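Biotin transporter BioY (Lactococcus lactis subsp. cremoris, PDB 4DVE) binds biotin as a membrane-embedded S component and probably partners an energy-coupling factor (ECF) ABC-transporter complex for uptake of the vitamin. Local coordinates at residues Gly42-Pro47 against Ile149-Gln154; Pro47-Asn52 against Ile104-Thr109; Phe129-Ile134 against Val182-Leu187. All coordinates share one frame; numbering follows the deposited sequence.

Contact 1: residues Gly42-Pro47 against Ile149-Gln154; sequences GFIPVP and IWLSFQ. With BTN (biotin), chain D.
Leu151 swings its CG to the far side of CA from its own N (chi1 178°), and reaches from helix 128-155 toward the loop 42-47 with its two methyls foremost. Ile44 answers with CG1 wedged between its own N and carbonyl carbon (chi1 55°), an arrangement that presents CB, CG2 and CD1 together to one of those methyls. Leu151 CD2 thus rests 3.9 Å from Ile44 CD1 and 4.0 Å from Ile44 CG2. The other methyl, Leu151 CD1, lies against the side of the proline ring, 4.1 Å from Pro45 CD, and also meets Val46 CG2 at 4.2 Å. A leucine suits this place because its forked end can serve three neighbours at once, all through van der Waals contact.

The loop that receives it joins helix 13-33 to helix 52-80 and runs along the biotin site of this all-helical S component. Pro45 is the centre of an inverse gamma turn, marked by a weak bond from Val46 N to Ile44 O; proline fits there, since its ring already fixes a suitable phi. Ile44 and Val46, the outer residues of the turn, both start their side chains toward the helix. Ser162 and Pro98 pack around Leu151 as well, whereas Pro45 is exposed.

Val46 has two duties. While CG2 faces the leucine, CG1 touches biotin C7 at 3.7 Å, and the valine side chain also touches Phe169 and Tyr102, two more residues of the biotin pocket. One residue further on, the backbone replaces the side chain: Pro47 O accepts a hydrogen bond from biotin N2 (2.9 Å, 149° at the hydrogen), a carbonyl recognising the ureido ring.

Contact 2: residues Pro47-Asn52 against Ile104-Thr109; sequences PIILQN and IAWLFT. With BTN (biotin), chain D.
Ile49 CD1 and biotin S1 both come to the edge of the Trp106 indole, near its plane, rather than over a face. Ile49 CD1 lies 3.8 Å from Trp106 CZ2, and biotin S1, 3.9 Å from Trp106 CZ2, is likewise at the edge. Because CG1 of Ile49 stands between its N and carbonyl carbon (chi1 64°) and the chain then extends, the terminal methyl reaches both the indole and biotin C7. Asn52 approaches differently: its CA sits above one face, offset toward the rim, and its CB comes obliquely to within 3.8 Å of Trp106 NE1.

The amide of Asn52 leads away from the indole. Its OD1 bonds to Lys176 and its ND2 to Asp173, whose OD1 also bonds to biotin, so the asparagine, which itself touches biotin C6 through ND2, probably helps to position an aspartate that binds the vitamin directly. Ile49 N donates to biotin O3 at 3.0 Å along a nearly straight path (168°). A broad, flat tryptophan, backed by Ile55, Phe74 and Val143, suits the apolar thioether side, while backbone groups of the loop take part in reading the ureido side: this is the biotin-binding pocket of a BioY S component.

Contact 3: residues Phe129-Ile134 against Val182-Leu187; sequences FGELII and VIVRRL
Glu131 and Arg185 bridge two helices whose CA atoms at these residues remain 9.2 Å apart, so the tight part of the contact lies entirely in the side chains. Arg185 NH1 donates to Glu131 OE2 at 2.8 Å in a salt bridge that is almost straight (172°). NH1 meets OE2 nearly in line with its C-O bond, and the oxygen lies at the guanidinium edge, in its plane, yet the carboxylate is turned steeply, the two planes standing 74° apart. Bends at chi2 and chi3 turn the arginine chain so that it slides past the acid in the opposite direction. Arg185 CD comes very close to Glu131 OE2, at 3.0 Å, a sign of tight packing and not a bond. The second oxygen, Glu131 OE1, presses on Val184 CG2 at 3.3 Å and forms a salt bridge with Arg188.

Glu131 and Val184 are buried, the valine also packing on Met57 and Leu61. With arginines at both oxygens, the carboxylate is probably held in its charged form despite this burial. The looser side belongs to Arg185, which is only partly buried; a long, flexible arginine suits such a boundary, as its aliphatic part can pass the acid while its nitrogens reach further. NH1 also bonds to Ile122 O and NH2 to Ser125 O, tying in the loop that precedes helix 128-155. The arrangement is a buried interhelical salt bridge, joining helices 128-155 and 170-189 at the end of the transmembrane bundle remote from the biotin site.

How the contacts relate
All three contacts are buried, though Pro45 in contact 1 is exposed and Arg185 in contact 3 partly so; the centre of contact 2 lies about 5 Å from the centre of the chain, those of contacts 1 and 3 about 19 and 14 Å, on opposite sides of it. Contacts 1 and 2 share Pro47 and the bound biotin, and they touch where Trp150 packs on Ile104. Contact 3 shares helix 128-155 with contact 1, yet their nearest atoms are about 17 Å apart. Chemistry follows place: aliphatic packing that grades into biotin recognition in contact 1, an aromatic wall with ligand-binding backbone in contact 2, paired charges in contact 3.

Contact 1: residues Gly42-Pro47 against Ile149-Gln154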
loop_
_atom_site.group_PDB
_atom_site.type_symbol
_atom_site.label_atom_id
_atom_site.label_comp_id
_atom_site.label_asym_id
_atom_site.label_seq_id
_atom_site.Cartn_x
_atom_site.Cartn_y
_atom_site.Cartn_z
ATOM N N GLY A 42 -10.348 11.863 16.572
ATOM C CA GLY A 42 -11.337 11.744 17.649
ATOM C C GLY A 42 -12.341 10.639 17.379
ATOM O O GLY A 42 -12.498 9.695 18.167
ATOM N N PHE A 43 -12.948 10.749 16.208
ATOM C CA PHE A 43 -14.281 10.233 15.959
ATOM C C PHE A 43 -14.370 8.783 15.507
ATOM O O PHE A 43 -15.459 8.205 15.561
ATOM C CB PHE A 43 -15.019 11.117 14.948
ATOM C CG PHE A 43 -14.127 12.014 14.150
ATOM C CD1 PHE A 43 -13.686 11.637 12.906
ATOM C CD2 PHE A 43 -13.753 13.261 14.646
ATOM C CE1 PHE A 43 -12.873 12.478 12.167
ATOM C CE2 PHE A 43 -12.936 14.104 13.911
ATOM C CZ PHE A 43 -12.496 13.710 12.672
ATOM N N ILE A 44 -13.257 8.207 15.050
ATOM C CA ILE A 44 -13.222 6.768 14.766
ATOM C C ILE A 44 -11.956 6.165 15.358
ATOM O O ILE A 44 -10.980 6.857 15.624
ATOM C CB ILE A 44 -13.397 6.473 13.253
ATOM C CG1 ILE A 44 -12.358 7.240 12.415
ATOM C CG2 ILE A 44 -14.830 6.815 12.828
ATOM C CD1 ILE A 44 -12.325 6.857 10.944
ATOM N N PRO A 45 -11.975 4.865 15.622
ATOM C CA PRO A 45 -10.805 4.273 16.236
ATOM C C PRO A 45 -9.752 3.805 15.202
ATOM O O PRO A 45 -9.271 2.686 15.303
ATOM C CB PRO A 45 -11.411 3.093 17.007
ATOM C CG PRO A 45 -12.563 2.660 16.151
ATOM C CD PRO A 45 -13.111 3.926 15.551
ATOM N N VAL A 46 -9.434 4.657 14.221
ATOM C CA VAL A 46 -8.440 4.382 13.180
ATOM C C VAL A 46 -7.520 5.605 13.127
ATOM O O VAL A 46 -7.995 6.724 12.944
ATOM C CB VAL A 46 -9.106 4.152 11.794
ATOM C CG1 VAL A 46 -8.079 3.951 10.675
ATOM C CG2 VAL A 46 -10.066 2.986 11.866
ATOM N N PRO A 47 -6.211 5.395 13.298
ATOM C CA PRO A 47 -5.260 6.498 13.272
ATOM C C PRO A 47 -4.791 6.928 11.872
ATOM O O PRO A 47 -4.853 6.160 10.889
ATOM C CB PRO A 47 -4.070 5.927 14.067
ATOM C CG PRO A 47 -4.063 4.489 13.715
ATOM C CD PRO A 47 -5.540 4.116 13.634
ATOM N N ILE A 149 -16.066 0.587 5.054
ATOM C CA ILE A 149 -17.152 -0.393 5.112
ATOM C C ILE A 149 -16.930 -1.399 6.227
ATOM O O ILE A 149 -17.845 -1.714 7.028
ATOM C CB ILE A 149 -17.343 -1.088 3.758
ATOM C CG1 ILE A 149 -17.859 -0.083 2.740
ATOM C CG2 ILE A 149 -18.344 -2.247 3.826
ATOM C CD1 ILE A 149 -17.717 -0.616 1.329
ATOM N N TRP A 150 -15.718 -1.909 6.302
ATOM C CA TRP A 150 -15.364 -2.849 7.347
ATOM C C TRP A 150 -15.537 -2.245 8.721
ATOM O O TRP A 150 -16.140 -2.855 9.604
ATOM C CB TRP A 150 -13.937 -3.287 7.163
ATOM C CG TRP A 150 -13.446 -4.240 8.200
ATOM C CD1 TRP A 150 -13.068 -3.975 9.511
ATOM C CD2 TRP A 150 -13.171 -5.648 8.005
ATOM N NE1 TRP A 150 -12.649 -5.112 10.145
ATOM C CE2 TRP A 150 -12.670 -6.152 9.286
ATOM C CE3 TRP A 150 -13.270 -6.523 6.925
ATOM C CZ2 TRP A 150 -12.294 -7.482 9.452
ATOM C CZ3 TRP A 150 -12.892 -7.863 7.108
ATOM C CH2 TRP A 150 -12.419 -8.331 8.343
ATOM N N LEU A 151 -15.026 -1.032 8.891
ATOM C CA LEU A 151 -15.192 -0.292 10.124
ATOM C C LEU A 151 -16.654 -0.176 10.569
ATOM O O LEU A 151 -16.969 -0.421 11.726
ATOM C CB LEU A 151 -14.567 1.094 9.992
ATOM C CG LEU A 151 -14.709 2.022 11.195
ATOM C CD1 LEU A 151 -13.995 1.474 12.441
ATOM C CD2 LEU A 151 -14.264 3.421 10.781
ATOM N N SER A 152 -17.519 0.216 9.642
ATOM C CA SER A 152 -18.950 0.327 9.887
ATOM C C SER A 152 -19.504 -0.973 10.479
ATOM O O SER A 152 -20.195 -0.973 11.502
ATOM C CB SER A 152 -19.671 0.657 8.572
ATOM O OG SER A 152 -21.053 0.773 8.797
ATOM N N PHE A 153 -19.165 -2.086 9.844
ATOM C CA PHE A 153 -19.626 -3.388 10.313
ATOM C C PHE A 153 -18.972 -3.778 11.620
ATOM O O PHE A 153 -19.648 -4.179 12.528
ATOM C CB PHE A 153 -19.427 -4.486 9.253
ATOM C CG PHE A 153 -20.499 -4.505 8.196
ATOM C CD1 PHE A 153 -21.730 -5.112 8.448
ATOM C CD2 PHE A 153 -20.289 -3.925 6.951
ATOM C CE1 PHE A 153 -22.722 -5.126 7.475
ATOM C CE2 PHE A 153 -21.276 -3.939 5.975
ATOM C CZ PHE A 153 -22.490 -4.542 6.238
ATOM N N GLN A 154 -17.663 -3.669 11.759
ATOM C CA GLN A 154 -17.075 -4.238 12.988
ATOM C C GLN A 154 -17.227 -3.362 14.228
ATOM O O GLN A 154 -17.220 -3.876 15.320
ATOM C CB GLN A 154 -15.644 -4.779 12.790
ATOM C CG GLN A 154 -14.516 -3.845 13.064
ATOM C CD GLN A 154 -14.265 -3.529 14.520
ATOM O OE1 GLN A 154 -14.072 -4.391 15.370
ATOM N NE2 GLN A 154 -14.208 -2.280 14.789
HETATM C C11 BTN D . -3.218 -0.852 11.284
HETATM O O11 BTN D . -1.988 -0.715 11.474
HETATM O O12 BTN D . -3.911 -1.447 12.122
HETATM C C10 BTN D . -3.896 -0.313 10.010
HETATM C C9 BTN D . -4.234 1.178 10.089
HETATM C C8 BTN D . -4.970 1.636 8.809
HETATM C C7 BTN D . -5.045 3.169 8.726
HETATM C C2 BTN D . -5.730 3.659 7.463
HETATM S S1 BTN D . -4.738 3.289 6.006
HETATM C C6 BTN D . -5.647 4.481 5.047
HETATM C C5 BTN D . -6.022 5.656 5.984
HETATM N N1 BTN D . -5.005 6.676 5.964
HETATM C C3 BTN D . -4.379 6.809 7.130
HETATM O O3 BTN D . -3.479 7.614 7.374
HETATM N N2 BTN D . -4.912 5.929 7.995
HETATM C C4 BTN D . -5.991 5.159 7.430
#

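Contact 2: residues Pro47-Asn52 against Ile104-Thr109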
loop_
_atom_site.group_PDB
_atom_site.type_symbol
_atom_site.label_atom_id
_atom_site.label_comp_id
_atom_site.label_asym_id
_atom_site.label_seq_id
_atom_site.Cartn_x
_atom_site.Cartn_y
_atom_site.Cartn_z
ATOM N N PRO A 47 -6.211 5.395 13.298
ATOM C CA PRO A 47 -5.260 6.498 13.272
ATOM C C PRO A 47 -4.791 6.928 11.872
ATOM O O PRO A 47 -4.853 6.160 10.889
ATOM C CB PRO A 47 -4.070 5.927 14.067
ATOM C CG PRO A 47 -4.063 4.489 13.715
ATOM C CD PRO A 47 -5.540 4.116 13.634
ATOM N N ILE A 48 -4.274 8.144 11.795
ATOM C CA ILE A 48 -3.495 8.544 10.637
ATOM C C ILE A 48 -2.116 7.869 10.793
ATOM O O ILE A 48 -1.524 7.858 11.899
ATOM C CB ILE A 48 -3.347 10.066 10.574
ATOM C CG1 ILE A 48 -4.727 10.750 10.375
ATOM C CG2 ILE A 48 -2.320 10.477 9.517
ATOM C CD1 ILE A 48 -4.715 12.269 10.613
ATOM N N ILE A 49 -1.625 7.314 9.692
ATOM C CA ILE A 49 -0.369 6.576 9.678
ATOM C C ILE A 49 0.454 6.984 8.460
ATOM O O ILE A 49 -0.010 7.734 7.579
ATOM C CB ILE A 49 -0.612 5.033 9.629
ATOM C CG1 ILE A 49 -1.311 4.607 8.324
ATOM C CG2 ILE A 49 -1.454 4.550 10.822
ATOM C CD1 ILE A 49 -1.277 3.104 8.071
ATOM N N LEU A 50 1.666 6.459 8.392
ATOM C CA LEU A 50 2.492 6.605 7.206
ATOM C C LEU A 50 2.620 5.299 6.415
ATOM O O LEU A 50 2.928 5.338 5.225
ATOM C CB LEU A 50 3.875 7.130 7.599
ATOM C CG LEU A 50 4.832 7.521 6.469
ATOM C CD1 LEU A 50 4.224 8.543 5.500
ATOM C CD2 LEU A 50 6.165 8.025 7.047
ATOM N N GLN A 51 2.357 4.156 7.050
ATOM C CA GLN A 51 2.735 2.856 6.478
ATOM C C GLN A 51 2.032 2.498 5.150
ATOM O O GLN A 51 2.600 1.786 4.305
ATOM C CB GLN A 51 2.555 1.776 7.565
ATOM C CG GLN A 51 2.920 0.380 7.191
ATOM C CD GLN A 51 3.016 -0.557 8.397
ATOM O OE1 GLN A 51 4.112 -1.059 8.728
ATOM N NE2 GLN A 51 1.889 -0.827 9.027
ATOM N N ASN A 52 0.796 2.985 4.956
ATOM C CA ASN A 52 0.106 2.749 3.709
ATOM C C ASN A 52 0.828 3.325 2.478
ATOM O O ASN A 52 0.609 2.861 1.366
ATOM C CB ASN A 52 -1.374 3.167 3.758
ATOM C CG ASN A 52 -1.566 4.638 4.003
ATOM O OD1 ASN A 52 -0.864 5.226 4.826
ATOM N ND2 ASN A 52 -2.544 5.244 3.305
ATOM N N ILE A 104 -6.700 -5.617 4.587
ATOM C CA ILE A 104 -7.060 -6.581 3.576
ATOM C C ILE A 104 -7.004 -5.927 2.205
ATOM O O ILE A 104 -6.507 -6.530 1.265
ATOM C CB ILE A 104 -8.460 -7.185 3.838
ATOM C CG1 ILE A 104 -8.434 -8.001 5.133
ATOM C CG2 ILE A 104 -8.891 -8.069 2.680
ATOM C CD1 ILE A 104 -9.814 -8.367 5.672
ATOM N N ALA A 105 -7.482 -4.682 2.097
ATOM C CA ALA A 105 -7.401 -3.945 0.846
ATOM C C ALA A 105 -5.932 -3.777 0.411
ATOM O O ALA A 105 -5.634 -3.812 -0.798
ATOM C CB ALA A 105 -8.105 -2.577 0.944
ATOM N N TRP A 106 -5.024 -3.620 1.375
ATOM C CA TRP A 106 -3.587 -3.468 1.064
ATOM C C TRP A 106 -3.015 -4.629 0.280
ATOM O O TRP A 106 -2.185 -4.425 -0.572
ATOM C CB TRP A 106 -2.747 -3.292 2.303
ATOM C CG TRP A 106 -2.904 -2.016 3.066
ATOM C CD1 TRP A 106 -3.625 -0.869 2.722
ATOM C CD2 TRP A 106 -2.329 -1.732 4.377
ATOM N NE1 TRP A 106 -3.520 0.075 3.695
ATOM C CE2 TRP A 106 -2.749 -0.386 4.728
ATOM C CE3 TRP A 106 -1.509 -2.432 5.247
ATOM C CZ2 TRP A 106 -2.357 0.221 5.917
ATOM C CZ3 TRP A 106 -1.101 -1.807 6.426
ATOM C CH2 TRP A 106 -1.535 -0.516 6.762
ATOM N N LEU A 107 -3.453 -5.854 0.571
ATOM C CA LEU A 107 -3.039 -7.008 -0.191
ATOM C C LEU A 107 -3.333 -6.897 -1.690
ATOM O O LEU A 107 -2.560 -7.397 -2.486
ATOM C CB LEU A 107 -3.671 -8.287 0.355
ATOM C CG LEU A 107 -3.205 -9.584 -0.327
ATOM C CD1 LEU A 107 -1.676 -9.776 -0.197
ATOM C CD2 LEU A 107 -3.975 -10.761 0.250
ATOM N N PHE A 108 -4.418 -6.224 -2.082
ATOM C CA PHE A 108 -4.802 -6.120 -3.489
ATOM C C PHE A 108 -4.274 -4.884 -4.198
ATOM O O PHE A 108 -4.236 -4.847 -5.418
ATOM C CB PHE A 108 -6.333 -6.129 -3.598
ATOM C CG PHE A 108 -6.925 -7.402 -3.151
ATOM C CD1 PHE A 108 -7.026 -8.478 -4.031
ATOM C CD2 PHE A 108 -7.323 -7.570 -1.832
ATOM C CE1 PHE A 108 -7.548 -9.687 -3.599
ATOM C CE2 PHE A 108 -7.845 -8.774 -1.394
ATOM C CZ PHE A 108 -7.955 -9.837 -2.273
ATOM N N THR A 109 -3.898 -3.874 -3.429
ATOM C CA THR A 109 -3.443 -2.591 -3.960
ATOM C C THR A 109 -2.267 -2.714 -4.940
ATOM O O THR A 109 -2.343 -2.137 -6.023
ATOM C CB THR A 109 -3.114 -1.627 -2.796
ATOM O OG1 THR A 109 -4.339 -1.339 -2.111
ATOM C CG2 THR A 109 -2.437 -0.324 -3.247
HETATM C C11 BTN D . -3.218 -0.852 11.284
HETATM O O11 BTN D . -1.988 -0.715 11.474
HETATM O O12 BTN D . -3.911 -1.447 12.122
HETATM C C10 BTN D . -3.896 -0.313 10.010
HETATM C C9 BTN D . -4.234 1.178 10.089
HETATM C C8 BTN D . -4.970 1.636 8.809
HETATM C C7 BTN D . -5.045 3.169 8.726
HETATM C C2 BTN D . -5.730 3.659 7.463
HETATM S S1 BTN D . -4.738 3.289 6.006
HETATM C C6 BTN D . -5.647 4.481 5.047
HETATM C C5 BTN D . -6.022 5.656 5.984
HETATM N N1 BTN D . -5.005 6.676 5.964
HETATM C C3 BTN D . -4.379 6.809 7.130
HETATM O O3 BTN D . -3.479 7.614 7.374
HETATM N N2 BTN D . -4.912 5.929 7.995
HETATM C C4 BTN D . -5.991 5.159 7.430
#

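Contact 3: residues Phe129-Ile134 against Val182-Leu187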
loop_
_atom_site.group_PDB
_atom_site.type_symbol
_atom_site.label_atom_id
_atom_site.label_comp_id
_atom_site.label_asym_id
_atom_site.label_seq_id
_atom_site.Cartn_x
_atom_site.Cartn_y
_atom_site.Cartn_z
ATOM N N PHE A 129 0.983 12.038 -14.396
ATOM C CA PHE A 129 -0.354 12.343 -13.878
ATOM C C PHE A 129 -1.282 11.125 -13.964
ATOM O O PHE A 129 -2.014 10.859 -13.012
ATOM C CB PHE A 129 -1.014 13.569 -14.532
ATOM C CG PHE A 129 -2.247 14.037 -13.794
ATOM C CD1 PHE A 129 -2.156 14.471 -12.474
ATOM C CD2 PHE A 129 -3.496 14.015 -14.400
ATOM C CE1 PHE A 129 -3.282 14.889 -11.770
ATOM C CE2 PHE A 129 -4.625 14.419 -13.702
ATOM C CZ PHE A 129 -4.520 14.859 -12.384
ATOM N N GLY A 130 -1.251 10.410 -15.095
ATOM C CA GLY A 130 -1.886 9.089 -15.205
ATOM C C GLY A 130 -1.474 8.133 -14.074
ATOM O O GLY A 130 -2.315 7.493 -13.442
ATOM N N GLU A 131 -0.185 8.061 -13.791
ATOM C CA GLU A 131 0.292 7.207 -12.719
ATOM C C GLU A 131 -0.310 7.631 -11.369
ATOM O O GLU A 131 -0.741 6.771 -10.579
ATOM C CB GLU A 131 1.824 7.226 -12.640
ATOM C CG GLU A 131 2.435 6.328 -11.556
ATOM C CD GLU A 131 3.809 5.790 -11.946
ATOM O OE1 GLU A 131 4.442 5.032 -11.161
ATOM O OE2 GLU A 131 4.274 6.124 -13.056
ATOM N N LEU A 132 -0.338 8.940 -11.118
ATOM C CA LEU A 132 -0.873 9.488 -9.872
ATOM C C LEU A 132 -2.361 9.133 -9.714
ATOM O O LEU A 132 -2.806 8.775 -8.632
ATOM C CB LEU A 132 -0.670 11.017 -9.783
ATOM C CG LEU A 132 -1.250 11.721 -8.540
ATOM C CD1 LEU A 132 -0.742 11.107 -7.231
ATOM C CD2 LEU A 132 -0.974 13.230 -8.574
ATOM N N ILE A 133 -3.108 9.207 -10.805
ATOM C CA ILE A 133 -4.515 8.873 -10.749
ATOM C C ILE A 133 -4.725 7.382 -10.443
ATOM O O ILE A 133 -5.601 7.039 -9.658
ATOM C CB ILE A 133 -5.256 9.299 -12.030
ATOM C CG1 ILE A 133 -5.221 10.836 -12.181
ATOM C CG2 ILE A 133 -6.685 8.756 -12.024
ATOM C CD1 ILE A 133 -5.614 11.623 -10.927
ATOM N N ILE A 134 -3.927 6.508 -11.054
ATOM C CA ILE A 134 -3.974 5.064 -10.744
ATOM C C ILE A 134 -3.639 4.806 -9.270
ATOM O O ILE A 134 -4.329 4.023 -8.570
ATOM C CB ILE A 134 -3.050 4.247 -11.686
ATOM C CG1 ILE A 134 -3.572 4.328 -13.124
ATOM C CG2 ILE A 134 -2.925 2.777 -11.241
ATOM C CD1 ILE A 134 -2.491 4.002 -14.158
ATOM N N VAL A 182 6.419 10.528 -7.300
ATOM C CA VAL A 182 7.736 11.182 -7.396
ATOM C C VAL A 182 8.879 10.191 -7.104
ATOM O O VAL A 182 9.819 10.051 -7.900
ATOM C CB VAL A 182 7.863 12.387 -6.426
ATOM C CG1 VAL A 182 9.276 12.956 -6.472
ATOM C CG2 VAL A 182 6.843 13.479 -6.769
ATOM N N ILE A 183 8.791 9.501 -5.967
ATOM C CA ILE A 183 9.823 8.545 -5.559
ATOM C C ILE A 183 9.977 7.374 -6.549
ATOM O O ILE A 183 11.107 7.087 -7.011
ATOM C CB ILE A 183 9.586 8.030 -4.140
ATOM C CG1 ILE A 183 9.823 9.153 -3.121
ATOM C CG2 ILE A 183 10.499 6.860 -3.794
ATOM C CD1 ILE A 183 9.230 8.821 -1.750
ATOM N N VAL A 184 8.867 6.730 -6.917
ATOM C CA VAL A 184 8.975 5.574 -7.794
ATOM C C VAL A 184 9.436 5.936 -9.209
ATOM O O VAL A 184 10.239 5.184 -9.779
ATOM C CB VAL A 184 7.752 4.620 -7.821
ATOM C CG1 VAL A 184 7.189 4.391 -6.425
ATOM C CG2 VAL A 184 6.715 5.092 -8.795
ATOM N N ARG A 185 8.972 7.059 -9.766
ATOM C CA ARG A 185 9.396 7.458 -11.126
ATOM C C ARG A 185 10.907 7.741 -11.142
ATOM O O ARG A 185 11.598 7.354 -12.085
ATOM C CB ARG A 185 8.659 8.689 -11.693
ATOM C CG ARG A 185 7.155 8.761 -11.565
ATOM C CD ARG A 185 6.296 8.344 -12.738
ATOM N NE ARG A 185 6.680 8.925 -13.986
ATOM C CZ ARG A 185 6.201 8.542 -15.161
ATOM N NH1 ARG A 185 5.263 7.596 -15.265
ATOM N NH2 ARG A 185 6.666 9.117 -16.250
ATOM N N ARG A 186 11.415 8.415 -10.107
ATOM C CA ARG A 186 12.866 8.574 -9.930
ATOM C C ARG A 186 13.621 7.247 -9.840
ATOM O O ARG A 186 14.628 7.053 -10.534
ATOM C CB ARG A 186 13.215 9.404 -8.690
ATOM C CG ARG A 186 13.499 10.856 -8.985
ATOM C CD ARG A 186 13.504 11.685 -7.710
ATOM N NE ARG A 186 13.184 13.089 -7.977
ATOM C CZ ARG A 186 12.995 14.017 -7.043
ATOM N NH1 ARG A 186 13.081 13.710 -5.746
ATOM N NH2 ARG A 186 12.711 15.266 -7.412
ATOM N N LEU A 187 13.179 6.359 -8.963
ATOM C CA LEU A 187 13.809 5.044 -8.848
ATOM C C LEU A 187 13.817 4.270 -10.168
ATOM O O LEU A 187 14.775 3.562 -10.447
ATOM C CB LEU A 187 13.187 4.196 -7.757
ATOM C CG LEU A 187 13.503 4.644 -6.333
ATOM C CD1 LEU A 187 12.704 3.762 -5.376
ATOM C CD2 LEU A 187 15.002 4.624 -5.994
#